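Local coordinates for 4'-phospho-dehydrooxetanocin synthase (Bacillus megaterium, PDB 5UL3), which catalyses the cobalamin-dependent radical SAM ring contraction of dAMP to an oxetane aldehyde in the biosynthesis of the nucleoside analogue oxetanocin A, at residues T60-E65 / N82-R87; K481-L486 / G591-A596; Q557-E560 / N566-M569. All blocks are in the same frame, centred on the assembly; numbering follows the deposited sequence.

Contact 1: T60-E65 / N82-R87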
loop_
_atom_site.group_PDB
_atom_site.type_symbol
_atom_site.label_atom_id
_atom_site.label_comp_id
_atom_site.label_asym_id
_atom_site.label_seq_id
_atom_site.Cartn_x
_atom_site.Cartn_y
_atom_site.Cartn_z
ATOM N N THR A 60 26.235 13.134 8.112
ATOM C CA THR A 60 27.439 13.952 8.017
ATOM C C THR A 60 27.180 15.302 8.661
ATOM O O THR A 60 26.135 15.906 8.429
ATOM C CB THR A 60 27.849 14.178 6.543
ATOM O OG1 THR A 60 27.995 12.924 5.889
ATOM C CG2 THR A 60 29.183 14.934 6.468
ATOM N N LEU A 61 28.145 15.791 9.449
ATOM C CA LEU A 61 28.092 17.128 10.022
ATOM C C LEU A 61 29.162 18.009 9.383
ATOM O O LEU A 61 30.325 17.605 9.289
ATOM C CB LEU A 61 28.301 17.069 11.539
ATOM C CG LEU A 61 28.439 18.410 12.248
ATOM C CD1 LEU A 61 27.154 19.213 12.153
ATOM C CD2 LEU A 61 28.833 18.185 13.703
ATOM N N TYR A 62 28.757 19.187 8.923
ATOM C CA TYR A 62 29.675 20.233 8.490
ATOM C C TYR A 62 29.696 21.315 9.558
ATOM O O TYR A 62 28.642 21.823 9.953
ATOM C CB TYR A 62 29.258 20.830 7.144
ATOM C CG TYR A 62 29.103 19.789 6.071
ATOM C CD1 TYR A 62 27.914 19.074 5.928
ATOM C CD2 TYR A 62 30.148 19.514 5.199
ATOM C CE1 TYR A 62 27.788 18.094 4.932
ATOM C CE2 TYR A 62 30.025 18.553 4.212
ATOM C CZ TYR A 62 28.850 17.852 4.082
ATOM O OH TYR A 62 28.764 16.897 3.096
ATOM N N VAL A 63 30.883 21.653 10.033
ATOM C CA VAL A 63 31.068 22.779 10.938
ATOM C C VAL A 63 31.786 23.855 10.139
ATOM O O VAL A 63 32.946 23.679 9.757
ATOM C CB VAL A 63 31.861 22.391 12.193
ATOM C CG1 VAL A 63 31.828 23.542 13.207
ATOM C CG2 VAL A 63 31.289 21.119 12.800
ATOM N N ILE A 64 31.083 24.943 9.837
ATOM C CA ILE A 64 31.640 26.029 9.040
ATOM C C ILE A 64 32.221 27.053 10.012
ATOM O O ILE A 64 31.481 27.819 10.631
ATOM C CB ILE A 64 30.589 26.656 8.126
ATOM C CG1 ILE A 64 30.030 25.604 7.153
ATOM C CG2 ILE A 64 31.194 27.823 7.367
ATOM C CD1 ILE A 64 28.966 26.147 6.227
ATOM N N GLU A 65 33.552 27.056 10.156
ATOM C CA GLU A 65 34.213 28.084 10.961
ATOM C C GLU A 65 34.050 29.435 10.288
ATOM O O GLU A 65 33.423 30.339 10.843
ATOM C CB GLU A 65 35.690 27.770 11.164
ATOM C CG GLU A 65 35.975 26.915 12.377
ATOM C CD GLU A 65 37.429 26.988 12.796
ATOM O OE1 GLU A 65 37.939 28.118 12.960
ATOM O OE2 GLU A 65 38.062 25.922 12.951
ATOM N N ASN A 82 31.470 10.530 0.299
ATOM C CA ASN A 82 30.509 11.632 0.448
ATOM C C ASN A 82 30.145 12.216 -0.920
ATOM O O ASN A 82 31.038 12.678 -1.653
ATOM C CB ASN A 82 31.150 12.678 1.373
ATOM C CG ASN A 82 30.273 13.883 1.624
ATOM O OD1 ASN A 82 29.708 14.471 0.707
ATOM N ND2 ASN A 82 30.184 14.281 2.884
ATOM N N PRO A 83 28.864 12.219 -1.304
ATOM C CA PRO A 83 28.502 12.604 -2.672
ATOM C C PRO A 83 28.576 14.101 -2.894
ATOM O O PRO A 83 28.802 14.543 -4.027
ATOM C CB PRO A 83 27.060 12.084 -2.811
ATOM C CG PRO A 83 26.501 12.197 -1.403
ATOM C CD PRO A 83 27.687 11.836 -0.494
ATOM N N LEU A 84 28.372 14.887 -1.829
ATOM C CA LEU A 84 28.471 16.335 -1.956
ATOM C C LEU A 84 29.915 16.742 -2.204
ATOM O O LEU A 84 30.195 17.553 -3.091
ATOM C CB LEU A 84 27.929 17.031 -0.704
ATOM C CG LEU A 84 27.870 18.557 -0.777
ATOM C CD1 LEU A 84 26.714 19.065 0.092
ATOM C CD2 LEU A 84 29.190 19.222 -0.281
ATOM N N LEU A 85 30.839 16.194 -1.418
ATOM C CA LEU A 85 32.248 16.514 -1.645
ATOM C C LEU A 85 32.687 16.056 -3.027
ATOM O O LEU A 85 33.477 16.743 -3.696
ATOM C CB LEU A 85 33.122 15.874 -0.566
ATOM C CG LEU A 85 32.907 16.392 0.865
ATOM C CD1 LEU A 85 33.734 15.591 1.873
ATOM C CD2 LEU A 85 33.193 17.885 0.989
ATOM N N MET A 86 32.174 14.902 -3.480
ATOM C CA MET A 86 32.552 14.386 -4.788
ATOM C C MET A 86 32.059 15.291 -5.916
ATOM O O MET A 86 32.759 15.477 -6.917
ATOM C CB MET A 86 32.024 12.961 -4.967
ATOM C CG MET A 86 32.577 12.269 -6.190
ATOM S SD MET A 86 31.976 10.574 -6.281
ATOM C CE MET A 86 32.688 9.895 -4.782
ATOM N N ARG A 87 30.860 15.860 -5.779
ATOM C CA ARG A 87 30.392 16.821 -6.775
ATOM C C ARG A 87 31.254 18.078 -6.775
ATOM O O ARG A 87 31.517 18.657 -7.838
ATOM C CB ARG A 87 28.929 17.188 -6.518
ATOM C CG ARG A 87 27.970 16.051 -6.770
ATOM C CD ARG A 87 26.503 16.521 -6.709
ATOM N NE ARG A 87 26.101 17.047 -5.400
ATOM C CZ ARG A 87 25.546 16.316 -4.430
ATOM N NH1 ARG A 87 25.346 15.008 -4.593
ATOM N NH2 ARG A 87 25.197 16.898 -3.298
HETATM O O HOH W 1 30.065 11.628 4.679
#
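Y62 and N82 meet through one hydrogen bond, from N82 ND2 to the phenol oxygen Y62 OH, 3.0 Å long and nearly straight at 164°. The phenol oxygen lies almost in the plane of the N82 amide. The ring and the amide are turned steeply against each other, with their planes 78° apart. Y62 and N82 bury the most surface here, and L84 comes next. L84 CB lies 3.9 Å from Y62 OH, so a methylene packs beside the hydroxyl.

N82 works in two directions. It is the N-cap of helix 83-88. Its CG stands anti to the backbone N (chi1 -180°), and its OD1 turns back to the first turn of the helix. L85 N gives N82 OD1 a bond of 3.0 Å from above the carbonyl plane, and L84 N adds a weak one. The cap thus fixes the amide while ND2 reaches across to the strand. T60, two residues before Y62 on the same face of the strand, also approaches N82. T60 CG2 is 3.8 Å from N82 ND2. A water donates to T60 OG1 at 2.7 Å and accepts a weak bond from N82 ND2.

Outside the two segments, Y62 OH also bonds Q151 OE1, and T60 OG1 bonds N58 O. Strand 60-64 runs inside the four-stranded antiparallel sheet of the N-terminal domain, between strands 49-53 and 69-73. Helix 83-88 lies over one face of that sheet, and L115 of helix 109-115 touches both Y62 and L84.

Contact 2: K481-L486 / G591-A596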
loop_
_atom_site.group_PDB
_atom_site.type_symbol
_atom_site.label_atom_id
_atom_site.label_comp_id
_atom_site.label_asym_id
_atom_site.label_seq_id
_atom_site.Cartn_x
_atom_site.Cartn_y
_atom_site.Cartn_z
ATOM N N LYS A 481 -21.148 -11.921 -19.647
ATOM C CA LYS A 481 -22.397 -12.234 -20.332
ATOM C C LYS A 481 -22.976 -13.505 -19.735
ATOM O O LYS A 481 -22.308 -14.546 -19.718
ATOM C CB LYS A 481 -22.167 -12.390 -21.836
ATOM C CG LYS A 481 -21.866 -11.076 -22.534
ATOM C CD LYS A 481 -21.824 -11.222 -24.050
ATOM C CE LYS A 481 -21.683 -9.857 -24.705
ATOM N NZ LYS A 481 -21.588 -9.963 -26.186
ATOM N N GLY A 482 -24.212 -13.419 -19.265
ATOM C CA GLY A 482 -24.887 -14.554 -18.670
ATOM C C GLY A 482 -24.425 -14.805 -17.250
ATOM O O GLY A 482 -23.575 -14.103 -16.705
ATOM N N LEU A 483 -24.982 -15.857 -16.652
ATOM C CA LEU A 483 -24.753 -16.184 -15.251
ATOM C C LEU A 483 -23.695 -17.263 -15.034
ATOM O O LEU A 483 -23.354 -17.543 -13.876
ATOM C CB LEU A 483 -26.073 -16.624 -14.598
ATOM C CG LEU A 483 -27.196 -15.583 -14.555
ATOM C CD1 LEU A 483 -28.520 -16.203 -14.095
ATOM C CD2 LEU A 483 -26.826 -14.409 -13.653
ATOM N N ASP A 484 -23.158 -17.864 -16.104
ATOM C CA ASP A 484 -22.250 -19.005 -15.956
ATOM C C ASP A 484 -21.042 -18.662 -15.085
ATOM O O ASP A 484 -20.637 -19.457 -14.231
ATOM C CB ASP A 484 -21.763 -19.491 -17.325
ATOM C CG ASP A 484 -22.800 -20.312 -18.064
ATOM O OD1 ASP A 484 -23.878 -20.572 -17.490
ATOM O OD2 ASP A 484 -22.523 -20.696 -19.222
ATOM N N ASN A 485 -20.417 -17.506 -15.327
ATOM C CA ASN A 485 -19.225 -17.150 -14.551
ATOM C C ASN A 485 -19.552 -16.946 -13.073
ATOM O O ASN A 485 -18.712 -17.247 -12.213
ATOM C CB ASN A 485 -18.571 -15.879 -15.094
ATOM C CG ASN A 485 -17.950 -16.060 -16.476
ATOM O OD1 ASN A 485 -17.505 -15.098 -17.072
ATOM N ND2 ASN A 485 -17.944 -17.284 -16.992
ATOM N N LEU A 486 -20.747 -16.442 -12.756
ATOM C CA LEU A 486 -21.116 -16.311 -11.344
ATOM C C LEU A 486 -21.283 -17.678 -10.702
ATOM O O LEU A 486 -20.827 -17.898 -9.577
ATOM C CB LEU A 486 -22.396 -15.484 -11.182
ATOM C CG LEU A 486 -22.402 -14.044 -11.723
ATOM C CD1 LEU A 486 -23.772 -13.414 -11.525
ATOM C CD2 LEU A 486 -21.285 -13.166 -11.097
ATOM N N GLY A 591 -25.690 -6.520 -14.292
ATOM C CA GLY A 591 -25.700 -5.182 -13.708
ATOM C C GLY A 591 -26.695 -5.029 -12.570
ATOM O O GLY A 591 -26.409 -4.377 -11.556
ATOM N N ASN A 592 -27.885 -5.613 -12.722
ATOM C CA ASN A 592 -28.875 -5.556 -11.651
ATOM C C ASN A 592 -28.421 -6.347 -10.430
ATOM O O ASN A 592 -28.678 -5.939 -9.293
ATOM C CB ASN A 592 -30.229 -6.082 -12.140
ATOM C CG ASN A 592 -30.869 -5.184 -13.174
ATOM O OD1 ASN A 592 -30.487 -4.024 -13.331
ATOM N ND2 ASN A 592 -31.863 -5.717 -13.884
ATOM N N LEU A 593 -27.761 -7.483 -10.646
ATOM C CA LEU A 593 -27.273 -8.280 -9.528
ATOM C C LEU A 593 -26.151 -7.557 -8.788
ATOM O O LEU A 593 -26.099 -7.574 -7.550
ATOM C CB LEU A 593 -26.793 -9.635 -10.031
ATOM C CG LEU A 593 -27.853 -10.641 -10.466
ATOM C CD1 LEU A 593 -27.138 -11.785 -11.175
ATOM C CD2 LEU A 593 -28.624 -11.141 -9.269
ATOM N N SER A 594 -25.258 -6.905 -9.535
ATOM C CA SER A 594 -24.196 -6.118 -8.917
ATOM C C SER A 594 -24.780 -4.968 -8.109
ATOM O O SER A 594 -24.373 -4.728 -6.967
ATOM C CB SER A 594 -23.239 -5.599 -9.992
ATOM O OG SER A 594 -22.442 -4.521 -9.504
ATOM N N GLU A 595 -25.754 -4.253 -8.684
ATOM C CA GLU A 595 -26.405 -3.165 -7.963
ATOM C C GLU A 595 -27.076 -3.662 -6.688
ATOM O O GLU A 595 -26.966 -3.020 -5.634
ATOM C CB GLU A 595 -27.435 -2.475 -8.866
ATOM C CG GLU A 595 -28.135 -1.285 -8.231
ATOM C CD GLU A 595 -29.224 -0.693 -9.121
ATOM O OE1 GLU A 595 -30.208 -1.404 -9.417
ATOM O OE2 GLU A 595 -29.096 0.483 -9.522
ATOM N N ALA A 596 -27.788 -4.789 -6.763
ATOM C CA ALA A 596 -28.458 -5.309 -5.572
ATOM C C ALA A 596 -27.452 -5.655 -4.482
ATOM O O ALA A 596 -27.702 -5.410 -3.300
ATOM C CB ALA A 596 -29.293 -6.539 -5.911
#
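L593 meets two leucines with a single methyl. L593 CD1 lies 3.6 Å from L483 CD2 and 3.8 Å from L486 CD1. These are plain apolar contacts, and no hydrogen bond joins the two segments. The side chains of L483 and L593 are nearly perpendicular and meet only at their methyl ends. The main chains stay well apart: the nearest CA atoms, those of L483 and L593, are 10.1 Å from each other. L486 comes in at a slant.

L486 and L593 start out toward each other from their backbones. L483 does not: its CB leaves the backbone to one side, and the chain then brings CD2 round to L593. Its CG is anti to the carbonyl carbon (chi1 -62°). The second torsion (171°) sends L483 CD1 on, away from L593, and leaves CD2 as the branch turned to L593 CD1.

Helix 620-648 adds the next shell: L644 and L648 touch L593, and L648 also touches L483. N590, one turn before L593 on its helix, packs against both L483 and L486, and its ND2 donates to G482 O. G482, with a positive phi (78°), also donates from its N to D587 OD2, so the turn before helix 484-493 is tied to the start of helix 588-617.

The arrangement is leucine packing of a helix and the turn before it against a long helix. It joins the part of the radical SAM region that follows strand 470-473 of its partial barrel to the long helices near the C-terminal end of the chain, consistent with the C-terminal helix bundle.

Contact 3: Q557-E560 / N566-M569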
loop_
_atom_site.group_PDB
_atom_site.type_symbol
_atom_site.label_atom_id
_atom_site.label_comp_id
_atom_site.label_asym_id
_atom_site.label_seq_id
_atom_site.Cartn_x
_atom_site.Cartn_y
_atom_site.Cartn_z
ATOM N N GLN A 557 -14.305 -0.016 -24.058
ATOM C CA GLN A 557 -14.452 0.917 -25.171
ATOM C C GLN A 557 -14.590 0.174 -26.500
ATOM O O GLN A 557 -15.344 0.600 -27.383
ATOM C CB GLN A 557 -13.269 1.886 -25.187
ATOM C CG GLN A 557 -13.370 2.974 -24.119
ATOM C CD GLN A 557 -12.033 3.617 -23.782
ATOM O OE1 GLN A 557 -10.976 3.127 -24.178
ATOM N NE2 GLN A 557 -12.076 4.719 -23.035
ATOM N N LEU A 558 -13.890 -0.956 -26.651
ATOM C CA LEU A 558 -13.995 -1.735 -27.878
ATOM C C LEU A 558 -15.337 -2.448 -27.978
ATOM O O LEU A 558 -15.871 -2.612 -29.083
ATOM C CB LEU A 558 -12.840 -2.735 -27.956
ATOM C CG LEU A 558 -12.587 -3.505 -29.253
ATOM C CD1 LEU A 558 -11.090 -3.610 -29.488
ATOM C CD2 LEU A 558 -13.220 -4.895 -29.203
ATOM N N THR A 559 -15.896 -2.880 -26.845
ATOM C CA THR A 559 -17.231 -3.466 -26.848
ATOM C C THR A 559 -18.304 -2.417 -27.127
ATOM O O THR A 559 -19.322 -2.728 -27.758
ATOM C CB THR A 559 -17.495 -4.170 -25.513
ATOM O OG1 THR A 559 -16.458 -5.128 -25.271
ATOM C CG2 THR A 559 -18.832 -4.893 -25.524
ATOM N N GLU A 560 -18.098 -1.177 -26.673
ATOM C CA GLU A 560 -19.050 -0.110 -26.972
ATOM C C GLU A 560 -19.216 0.067 -28.477
ATOM O O GLU A 560 -20.335 0.255 -28.970
ATOM C CB GLU A 560 -18.596 1.205 -26.335
ATOM C CG GLU A 560 -18.843 1.331 -24.847
ATOM C CD GLU A 560 -18.393 2.675 -24.314
ATOM O OE1 GLU A 560 -17.332 3.162 -24.758
ATOM O OE2 GLU A 560 -19.105 3.253 -23.461
ATOM N N ASN A 566 -23.698 2.244 -25.243
ATOM C CA ASN A 566 -22.943 3.109 -24.347
ATOM C C ASN A 566 -22.853 2.452 -22.971
ATOM O O ASN A 566 -23.876 2.214 -22.318
ATOM C CB ASN A 566 -23.584 4.492 -24.259
ATOM C CG ASN A 566 -22.923 5.499 -25.189
ATOM O OD1 ASN A 566 -22.113 5.135 -26.046
ATOM N ND2 ASN A 566 -23.263 6.774 -25.020
ATOM N N LEU A 567 -21.629 2.147 -22.541
ATOM C CA LEU A 567 -21.388 1.531 -21.245
ATOM C C LEU A 567 -20.694 2.455 -20.259
ATOM O O LEU A 567 -20.970 2.377 -19.063
ATOM C CB LEU A 567 -20.547 0.258 -21.408
ATOM C CG LEU A 567 -21.160 -0.878 -22.229
ATOM C CD1 LEU A 567 -20.155 -1.998 -22.455
ATOM C CD2 LEU A 567 -22.416 -1.419 -21.567
ATOM N N ILE A 568 -19.808 3.327 -20.728
ATOM C CA ILE A 568 -19.086 4.247 -19.854
ATOM C C ILE A 568 -19.905 5.522 -19.712
ATOM O O ILE A 568 -20.101 6.257 -20.686
ATOM C CB ILE A 568 -17.680 4.547 -20.396
ATOM C CG1 ILE A 568 -16.886 3.249 -20.560
ATOM C CG2 ILE A 568 -16.947 5.509 -19.460
ATOM C CD1 ILE A 568 -15.491 3.437 -21.122
ATOM N N MET A 569 -20.368 5.793 -18.494
ATOM C CA MET A 569 -21.191 6.960 -18.207
ATOM C C MET A 569 -20.318 8.219 -18.154
ATOM O O MET A 569 -19.148 8.212 -18.552
ATOM C CB MET A 569 -21.968 6.734 -16.915
ATOM C CG MET A 569 -22.731 5.413 -16.888
ATOM S SD MET A 569 -23.721 5.144 -18.380
ATOM C CE MET A 569 -24.887 6.503 -18.263
HETATM O O HOH W 2 -19.812 6.195 -24.063
#
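The last turns of helix 551-563 face the chain that returns after it, an irregular segment whose backbone comes within 5.7 Å at the CA atoms of E560 and N566. E560 carries the contact. E560 OE2 accepts from two successive backbone amides, I568 N at 2.8 Å and L567 N at 2.9 Å. The bond from I568 N is nearly straight (172°), and its donor stands 35° out of the carboxylate plane. The bond from L567 N is more bent (151°) and uses the anti lone pair of OE2. E560 reaches them with its chain extended beyond CG.

The apolar parts fill in alongside. L567 runs antiparallel alongside E560, with L567 CB 4.0 Å from E560 CG. I568 lies across the glutamate. I568 CD1 goes on to Q557, one turn back, and lies 3.7 Å from Q557 CG. V556, on the same helix, touches both L567 and I568, and Y581 of strand 580-581 touches Q557 and I568. Segment 566-569 lies in the loop between that helix and that strand, where L567 and M569 make backbone hydrogen bonds to S584 and A582.

A water donates to E560 OE2 at 3.1 Å. It also donates weakly to I568 O. One carboxylate oxygen is therefore gripped by two amides and a water. This pins the returning chain to the helix, and the three donors would be expected to stabilise E560 in its charged form.

Overall arrangement
From the N terminus, contact 1 closes first. It spans a short loop that includes strand 69-73 and ties helix 83-88 to the sheet of the N-terminal domain. The chain then runs through the cobalamin-binding region and into the radical SAM region, where contact 2 opens at 481-486. Contact 2 closes only at 591-596, across about a hundred residues, and ties the radical SAM region to long helix 588-617. Contact 3 is nested inside that loop and closes a tight return after helix 551-563. Contacts 2 and 3 are neighbours, with centres about 17 Å apart, but they do not touch. Contact 1 lies on the opposite side of the chain's centre.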